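Local coordinates for uncharacterized protein TP-0789 domain-containing protein (Desulfovibrio piger ATCC 29098, PDB 4Z48) that is of unknown function but belongs to the LolA/LolB-like superfamily and may bind a lipid or lipoprotein in the periplasm, at residues Leu15-Met19 / Cys148-Glu152; Glu140-Ile146 / Trp169-Asp173. Numbering follows the deposited sequence.

Contact 1. Residues Leu15-Met19 / Cys148-Glu152; sequences LAVRM and CYILE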
ATOM      1  N   LEU A  15       9.385 -13.142  10.601  1.00 28.08           N
ATOM      2  CA  LEU A  15       9.831 -11.841  10.112  1.00 26.20           C
ATOM      3  C   LEU A  15       8.640 -10.978   9.711  1.00 29.48           C
ATOM      4  O   LEU A  15       8.565  -9.821  10.142  1.00 29.09           O
ATOM      5  CB  LEU A  15      10.807 -11.976   8.930  1.00 25.44           C
ATOM      6  CG  LEU A  15      11.275 -10.666   8.292  1.00 25.97           C
ATOM      7  CD1 LEU A  15      12.096  -9.839   9.272  1.00 27.19           C
ATOM      8  CD2 LEU A  15      12.040 -10.933   7.037  1.00 27.46           C
ATOM      9  N   ALA A  16       7.699 -11.543   8.912  1.00 25.90           N
ATOM     10  CA  ALA A  16       6.489 -10.847   8.489  1.00 24.67           C
ATOM     11  C   ALA A  16       5.720 -10.291   9.708  1.00 28.88           C
ATOM     12  O   ALA A  16       5.238  -9.174   9.642  1.00 27.93           O
ATOM     13  CB  ALA A  16       5.607 -11.777   7.666  1.00 24.39           C
ATOM     14  N   VAL A  17       5.675 -11.046  10.823  1.00 28.84           N
ATOM     15  CA  VAL A  17       5.010 -10.673  12.078  1.00 30.34           C
ATOM     16  C   VAL A  17       5.726  -9.454  12.700  1.00 33.28           C
ATOM     17  O   VAL A  17       5.051  -8.499  13.085  1.00 31.42           O
ATOM     18  CB  VAL A  17       4.930 -11.871  13.078  1.00 34.80           C
ATOM     19  CG1 VAL A  17       4.570 -11.422  14.495  1.00 35.13           C
ATOM     20  CG2 VAL A  17       3.951 -12.937  12.588  1.00 34.95           C
ATOM     21  N   ARG A  18       7.068  -9.501  12.792  1.00 31.38           N
ATOM     22  CA  ARG A  18       7.901  -8.399  13.317  1.00 30.89           C
ATOM     23  C   ARG A  18       7.688  -7.124  12.496  1.00 32.84           C
ATOM     24  O   ARG A  18       7.565  -6.032  13.066  1.00 33.11           O
ATOM     25  CB  ARG A  18       9.396  -8.770  13.326  1.00 28.38           C
ATOM     26  CG  ARG A  18       9.785  -9.801  14.379  1.00 36.05           C
ATOM     27  CD  ARG A  18      11.255  -9.690  14.749  1.00 42.79           C
ATOM     28  NE  ARG A  18      12.154 -10.160  13.693  1.00 44.68           N
ATOM     29  CZ  ARG A  18      13.277  -9.542  13.320  1.00 54.46           C
ATOM     30  NH1 ARG A  18      13.652  -8.410  13.911  1.00 31.50           N
ATOM     31  NH2 ARG A  18      14.034 -10.054  12.356  1.00 41.70           N
HETATM   32  N   MSE A  19       7.620  -7.265  11.156  1.00 25.46           N
HETATM   33  CA  MSE A  19       7.369  -6.163  10.237  1.00 24.33           C
HETATM   34  C   MSE A  19       6.022  -5.502  10.520  1.00 29.61           C
HETATM   35  O   MSE A  19       5.892  -4.290  10.400  1.00 28.61           O
HETATM   36  CB  MSE A  19       7.395  -6.669   8.785  1.00 24.63           C
HETATM   37  CG  MSE A  19       8.770  -7.112   8.326  1.00 28.10           C
HETATM   38 SE   MSE A  19       8.664  -7.892   6.536  0.75 32.03          SE
HETATM   39  CE  MSE A  19       8.139  -6.324   5.438  1.00 28.30           C
ATOM     40  N   CYS A 148      19.850  -6.321   4.058  1.00 27.92           N
ATOM     41  CA  CYS A 148      18.446  -6.695   3.957  1.00 27.03           C
ATOM     42  C   CYS A 148      18.216  -8.172   4.158  1.00 27.34           C
ATOM     43  O   CYS A 148      19.058  -8.965   3.787  1.00 27.46           O
ATOM     44  CB  CYS A 148      17.882  -6.302   2.587  1.00 27.84           C
ATOM     45  SG  CYS A 148      17.803  -4.528   2.263  1.00 32.43           S
ATOM     46  N   TYR A 149      17.011  -8.530   4.590  1.00 22.76           N
ATOM     47  CA  TYR A 149      16.466  -9.894   4.525  1.00 23.25           C
ATOM     48  C   TYR A 149      15.794 -10.001   3.142  1.00 27.52           C
ATOM     49  O   TYR A 149      15.215  -9.005   2.690  1.00 25.92           O
ATOM     50  CB  TYR A 149      15.386 -10.110   5.592  1.00 25.12           C
ATOM     51  CG  TYR A 149      15.793  -9.988   7.029  1.00 28.15           C
ATOM     52  CD1 TYR A 149      16.490 -11.009   7.661  1.00 29.71           C
ATOM     53  CD2 TYR A 149      15.366  -8.910   7.805  1.00 29.59           C
ATOM     54  CE1 TYR A 149      16.814 -10.937   9.012  1.00 29.85           C
ATOM     55  CE2 TYR A 149      15.700  -8.818   9.158  1.00 31.14           C
ATOM     56  CZ  TYR A 149      16.407  -9.847   9.760  1.00 36.19           C
ATOM     57  OH  TYR A 149      16.747  -9.795  11.096  1.00 35.39           O
ATOM     58  N   ILE A 150      15.861 -11.162   2.491  1.00 24.78           N
ATOM     59  CA  ILE A 150      15.149 -11.459   1.257  1.00 24.08           C
ATOM     60  C   ILE A 150      13.945 -12.307   1.704  1.00 27.23           C
ATOM     61  O   ILE A 150      14.123 -13.428   2.194  1.00 25.33           O
ATOM     62  CB  ILE A 150      16.003 -12.135   0.144  1.00 27.74           C
ATOM     63  CG1 ILE A 150      17.333 -11.362  -0.137  1.00 28.81           C
ATOM     64  CG2 ILE A 150      15.145 -12.302  -1.152  1.00 27.68           C
ATOM     65  CD1 ILE A 150      18.448 -12.251  -0.700  1.00 37.70           C
ATOM     66  N   LEU A 151      12.728 -11.744   1.587  1.00 22.64           N
ATOM     67  CA  LEU A 151      11.506 -12.406   2.034  1.00 21.80           C
ATOM     68  C   LEU A 151      10.539 -12.561   0.900  1.00 23.24           C
ATOM     69  O   LEU A 151      10.052 -11.548   0.367  1.00 20.62           O
ATOM     70  CB  LEU A 151      10.818 -11.580   3.166  1.00 21.54           C
ATOM     71  CG  LEU A 151       9.563 -12.231   3.803  1.00 25.52           C
ATOM     72  CD1 LEU A 151       9.906 -13.581   4.454  1.00 24.96           C
ATOM     73  CD2 LEU A 151       8.950 -11.316   4.852  1.00 26.44           C
ATOM     74  N   GLU A 152      10.261 -13.805   0.517  1.00 21.06           N
ATOM     75  CA  GLU A 152       9.274 -14.083  -0.514  1.00 22.24           C
ATOM     76  C   GLU A 152       7.950 -14.336   0.151  1.00 26.48           C
ATOM     77  O   GLU A 152       7.908 -15.025   1.183  1.00 25.36           O
ATOM     78  CB  GLU A 152       9.662 -15.303  -1.370  1.00 25.07           C
ATOM     79  CG  GLU A 152      10.886 -15.107  -2.248  1.00 41.45           C
ATOM     80  CD  GLU A 152      11.086 -16.136  -3.350  1.00 62.09           C
ATOM     81  OE1 GLU A 152      10.157 -16.938  -3.613  1.00 50.04           O
ATOM     82  OE2 GLU A 152      12.168 -16.112  -3.980  1.00 54.82           O
TER
HETATM   83  O   HOH W   1      16.297  -7.618  12.676  1.00 41.39           O
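L151 is the centre of this contact: its CD2 lies 3.8 Å from CD2 of L15, 3.8 Å from the selenium (SE) of the selenomethionine M19 and 4.4 Å from CB of A16. Both leucines take the t,p rotamer and meet methyl to methyl. L15 and M19 are one helical turn apart, tied by the bond from M19 N to L15 O (2.9 Å), so both can close on the one strand leucine. The other methyl of L15, CD1, sits over a face of the Y149 ring as a CH-pi contact, 4.1 Å from the ring centroid and 3.7 Å from CD2 of Y149. Further out the ring ends in its hydroxyl, where the packing turns polar: R18 NH2 donates to Y149 OH at 3.0 Å, with the hydroxyl at the edge of the guanidinium, near its plane, and water 1 bridges the same two side chains, 3.0 Å from R18 NH1 and 2.7 Å from Y149 OH. Over segments 15-19 and 148-152 the axes cross at -104°, roughly perpendicular, 11.0 Å apart; L15 and M19 from the helix and Y149 and L151 from the strand fill the gap, while I150 points away. Helix 8-20 thus packs across one face of the curved antiparallel sheet, consistent with the LolA-like fold, with A16 also touching Y135 of strand 133-143 and M19 reaching V170 of strand 163-171.

Contact 2. Residues Glu140-Ile146 / Trp169-Asp173; sequences EENVDGI and WVRKD
The strongest link is a salt bridge, K172 NZ to E140 OE1 at 2.8 Å. E140 (chi1 m, chi2 t) starts sideways and only its end approaches, while K172, just past its strand, reaches over with chi1 m, chi2 -137°, chi3 m and chi4 t. The second polar link joins W169 NE1 to E141 OE1 at 2.9 Å, nearly straight (165°), with the carboxylate oxygen at the indole edge; E141 is extended (chi1 and chi2 t) and W169 has chi1 -77° and chi2 -97°. E140 to V143 and W169 to R171 are β-strand but not adjacent, E141 CA lying 8.2 Å from W169 CA. Strand 146-155 runs between them, pairing C148 with E141 and Y149 with V170, in a three-stranded antiparallel meander; E141 and V143 reach W169 across this middle strand. Its first residue, I146, has its CA 7.0 Å from R171 CA on the neighbouring strand. The first hairpin closes in a type I' turn, V143 to I146: D144 (phi/psi 48/55) and G145 (84/-8) are both left-handed, a positive phi that glycine accepts readily. V143 N bonds I146 O at 2.8 Å and I146 N bonds V143 O at 3.1 Å; a weak bond of 3.1 Å runs from G145 N to N142 OD1. Beyond the polar pairs, V143 (chi1 t) places CG2 3.5 Å from CD1 of W169, and I146 (chi1 m) lays CG2 over a face of the R171 guanidinium, 3.7 Å from NH1. R171 stretches out (chi1 m, chi2 and chi3 t, chi4 -92°) to meet it. W169 also makes a cation-pi contact with R179 of strand 177-184.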
ATOM      1  N   GLU A 140      19.877 -13.180   3.043  1.00 35.06           N
ATOM      2  CA  GLU A 140      20.264 -11.786   3.238  1.00 36.24           C
ATOM      3  C   GLU A 140      21.144 -11.333   2.086  1.00 42.84           C
ATOM      4  O   GLU A 140      21.811 -12.149   1.452  1.00 42.76           O
ATOM      5  CB  GLU A 140      20.992 -11.615   4.598  1.00 38.56           C
ATOM      6  CG  GLU A 140      20.075 -11.772   5.806  1.00 46.59           C
ATOM      7  CD  GLU A 140      20.729 -11.722   7.173  1.00 60.21           C
ATOM      8  OE1 GLU A 140      21.736 -10.992   7.329  1.00 53.21           O
ATOM      9  OE2 GLU A 140      20.214 -12.391   8.100  1.00 48.41           O
ATOM     10  N   GLU A 141      21.131 -10.034   1.810  1.00 42.62           N
ATOM     11  CA  GLU A 141      21.881  -9.405   0.726  1.00 43.64           C
ATOM     12  C   GLU A 141      22.104  -7.943   1.043  1.00 47.58           C
ATOM     13  O   GLU A 141      21.200  -7.284   1.570  1.00 47.00           O
ATOM     14  CB  GLU A 141      21.070  -9.533  -0.586  1.00 45.23           C
ATOM     15  CG  GLU A 141      21.805  -9.159  -1.865  1.00 58.58           C
ATOM     16  CD  GLU A 141      21.026  -9.326  -3.158  1.00 80.28           C
ATOM     17  OE1 GLU A 141      19.803  -9.598  -3.105  1.00 72.10           O
ATOM     18  OE2 GLU A 141      21.647  -9.172  -4.235  1.00 75.28           O
ATOM     19  N   ASN A 142      23.279  -7.421   0.690  1.00 44.99           N
ATOM     20  CA  ASN A 142      23.568  -5.997   0.857  1.00 44.94           C
ATOM     21  C   ASN A 142      23.130  -5.298  -0.432  1.00 48.87           C
ATOM     22  O   ASN A 142      23.671  -5.594  -1.506  1.00 49.02           O
ATOM     23  CB  ASN A 142      25.035  -5.767   1.182  1.00 44.29           C
ATOM     24  CG  ASN A 142      25.348  -4.342   1.563  1.00 55.41           C
ATOM     25  OD1 ASN A 142      25.522  -3.475   0.703  1.00 43.64           O
ATOM     26  ND2 ASN A 142      25.418  -4.074   2.861  1.00 44.24           N
ATOM     27  N   VAL A 143      22.101  -4.432  -0.339  1.00 44.58           N
ATOM     28  CA  VAL A 143      21.507  -3.729  -1.489  1.00 44.20           C
ATOM     29  C   VAL A 143      21.859  -2.230  -1.394  1.00 50.31           C
ATOM     30  O   VAL A 143      21.315  -1.503  -0.554  1.00 49.67           O
ATOM     31  CB  VAL A 143      19.972  -3.988  -1.597  1.00 46.90           C
ATOM     32  CG1 VAL A 143      19.372  -3.302  -2.825  1.00 46.45           C
ATOM     33  CG2 VAL A 143      19.661  -5.486  -1.618  1.00 46.54           C
ATOM     34  N   ASP A 144      22.809  -1.798  -2.251  1.00 49.37           N
ATOM     35  CA  ASP A 144      23.361  -0.440  -2.335  1.00 50.17           C
ATOM     36  C   ASP A 144      23.766   0.085  -0.933  1.00 53.02           C
ATOM     37  O   ASP A 144      23.275   1.128  -0.486  1.00 52.84           O
ATOM     38  CB  ASP A 144      22.390   0.528  -3.049  1.00 52.03           C
ATOM     39  CG  ASP A 144      22.153   0.215  -4.517  1.00 64.96           C
ATOM     40  OD1 ASP A 144      23.145   0.152  -5.283  1.00 66.39           O
ATOM     41  OD2 ASP A 144      20.974   0.086  -4.911  1.00 71.43           O
ATOM     42  N   GLY A 145      24.616  -0.686  -0.250  1.00 48.80           N
ATOM     43  CA  GLY A 145      25.128  -0.352   1.080  1.00 47.84           C
ATOM     44  C   GLY A 145      24.249  -0.728   2.262  1.00 49.16           C
ATOM     45  O   GLY A 145      24.701  -0.606   3.407  1.00 48.52           O
ATOM     46  N   ILE A 146      22.985  -1.193   2.006  1.00 42.59           N
ATOM     47  CA  ILE A 146      22.022  -1.536   3.069  1.00 40.00           C
ATOM     48  C   ILE A 146      21.855  -3.057   3.234  1.00 41.86           C
ATOM     49  O   ILE A 146      21.521  -3.731   2.263  1.00 41.74           O
ATOM     50  CB  ILE A 146      20.638  -0.853   2.802  1.00 41.20           C
ATOM     51  CG1 ILE A 146      20.783   0.679   2.568  1.00 40.89           C
ATOM     52  CG2 ILE A 146      19.631  -1.143   3.928  1.00 39.93           C
ATOM     53  CD1 ILE A 146      20.073   1.189   1.333  1.00 47.46           C
ATOM     54  N   TRP A 169      12.843  -7.098  -0.326  1.00 22.00           N
ATOM     55  CA  TRP A 169      14.123  -6.823   0.333  1.00 22.19           C
ATOM     56  C   TRP A 169      13.776  -5.965   1.527  1.00 25.87           C
ATOM     57  O   TRP A 169      13.354  -4.828   1.346  1.00 24.37           O
ATOM     58  CB  TRP A 169      15.104  -6.134  -0.634  1.00 21.94           C
ATOM     59  CG  TRP A 169      15.713  -7.083  -1.615  1.00 22.79           C
ATOM     60  CD1 TRP A 169      16.934  -7.689  -1.518  1.00 26.36           C
ATOM     61  CD2 TRP A 169      15.104  -7.589  -2.806  1.00 22.81           C
ATOM     62  NE1 TRP A 169      17.139  -8.511  -2.605  1.00 26.47           N
ATOM     63  CE2 TRP A 169      16.023  -8.488  -3.397  1.00 27.32           C
ATOM     64  CE3 TRP A 169      13.865  -7.370  -3.440  1.00 23.77           C
ATOM     65  CZ2 TRP A 169      15.761  -9.136  -4.607  1.00 27.14           C
ATOM     66  CZ3 TRP A 169      13.601  -8.022  -4.637  1.00 25.28           C
ATOM     67  CH2 TRP A 169      14.540  -8.890  -5.213  1.00 26.63           C
ATOM     68  N   VAL A 170      13.952  -6.498   2.759  1.00 23.53           N
ATOM     69  CA  VAL A 170      13.544  -5.830   4.000  1.00 22.55           C
ATOM     70  C   VAL A 170      14.762  -5.368   4.811  1.00 25.70           C
ATOM     71  O   VAL A 170      15.619  -6.175   5.147  1.00 24.32           O
ATOM     72  CB  VAL A 170      12.632  -6.780   4.834  1.00 25.28           C
ATOM     73  CG1 VAL A 170      12.185  -6.126   6.144  1.00 24.67           C
ATOM     74  CG2 VAL A 170      11.420  -7.253   4.016  1.00 24.27           C
ATOM     75  N   ARG A 171      14.813  -4.064   5.153  1.00 23.18           N
ATOM     76  CA  ARG A 171      15.919  -3.511   5.952  1.00 22.69           C
ATOM     77  C   ARG A 171      15.980  -4.181   7.288  1.00 26.72           C
ATOM     78  O   ARG A 171      14.957  -4.272   7.971  1.00 25.99           O
ATOM     79  CB  ARG A 171      15.763  -2.006   6.154  1.00 22.22           C
ATOM     80  CG  ARG A 171      15.761  -1.207   4.877  1.00 27.05           C
ATOM     81  CD  ARG A 171      15.279   0.178   5.187  1.00 39.49           C
ATOM     82  NE  ARG A 171      15.656   1.163   4.172  1.00 48.88           N
ATOM     83  CZ  ARG A 171      16.768   1.894   4.217  1.00 68.29           C
ATOM     84  NH1 ARG A 171      17.635   1.739   5.215  1.00 50.16           N
ATOM     85  NH2 ARG A 171      17.028   2.774   3.256  1.00 57.61           N
ATOM     86  N   LYS A 172      17.169  -4.713   7.650  1.00 24.36           N
ATOM     87  CA  LYS A 172      17.345  -5.416   8.916  1.00 24.43           C
ATOM     88  C   LYS A 172      17.143  -4.496  10.126  1.00 30.81           C
ATOM     89  O   LYS A 172      16.602  -4.930  11.140  1.00 32.51           O
ATOM     90  CB  LYS A 172      18.736  -6.085   8.986  1.00 25.98           C
ATOM     91  CG  LYS A 172      18.888  -7.222   7.986  1.00 24.31           C
ATOM     92  CD  LYS A 172      19.580  -8.450   8.595  1.00 32.55           C
ATOM     93  CE  LYS A 172      21.053  -8.287   8.856  1.00 49.81           C
ATOM     94  NZ  LYS A 172      21.563  -9.441   9.644  1.00 54.15           N
ATOM     95  N   ASP A 173      17.528  -3.231  10.007  1.00 29.49           N
ATOM     96  CA  ASP A 173      17.462  -2.280  11.112  1.00 30.57           C
ATOM     97  C   ASP A 173      16.058  -1.735  11.391  1.00 32.86           C
ATOM     98  O   ASP A 173      15.673  -1.652  12.562  1.00 34.95           O
ATOM     99  CB  ASP A 173      18.450  -1.110  10.907  1.00 33.65           C
ATOM    100  CG  ASP A 173      18.512  -0.446   9.541  1.00 46.00           C
ATOM    101  OD1 ASP A 173      17.890  -0.974   8.584  1.00 44.94           O
ATOM    102  OD2 ASP A 173      19.226   0.576   9.412  1.00 54.40           O
TER

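The two contacts share the end of the sheet formed by strands 133-143, 146-155 and 163-171, their centres about 11 Å apart. Contact 1 is mostly buried and joins helix 8-20 to the middle strand, chiefly through apolar packing with one polar pair at its margin. Contact 2 lies at the surface and reaches mainly across that strand, through a salt bridge and an indole hydrogen bond with some apolar packing, while I146 at the start of the strand itself covers R171. The backbone couples them: C148 N probably bonds E141 O (3.0 Å) and Y149 N probably bonds V170 O (2.8 Å). Y149 of contact 1 also touches E140 and K172, the salt-bridge pair of contact 2.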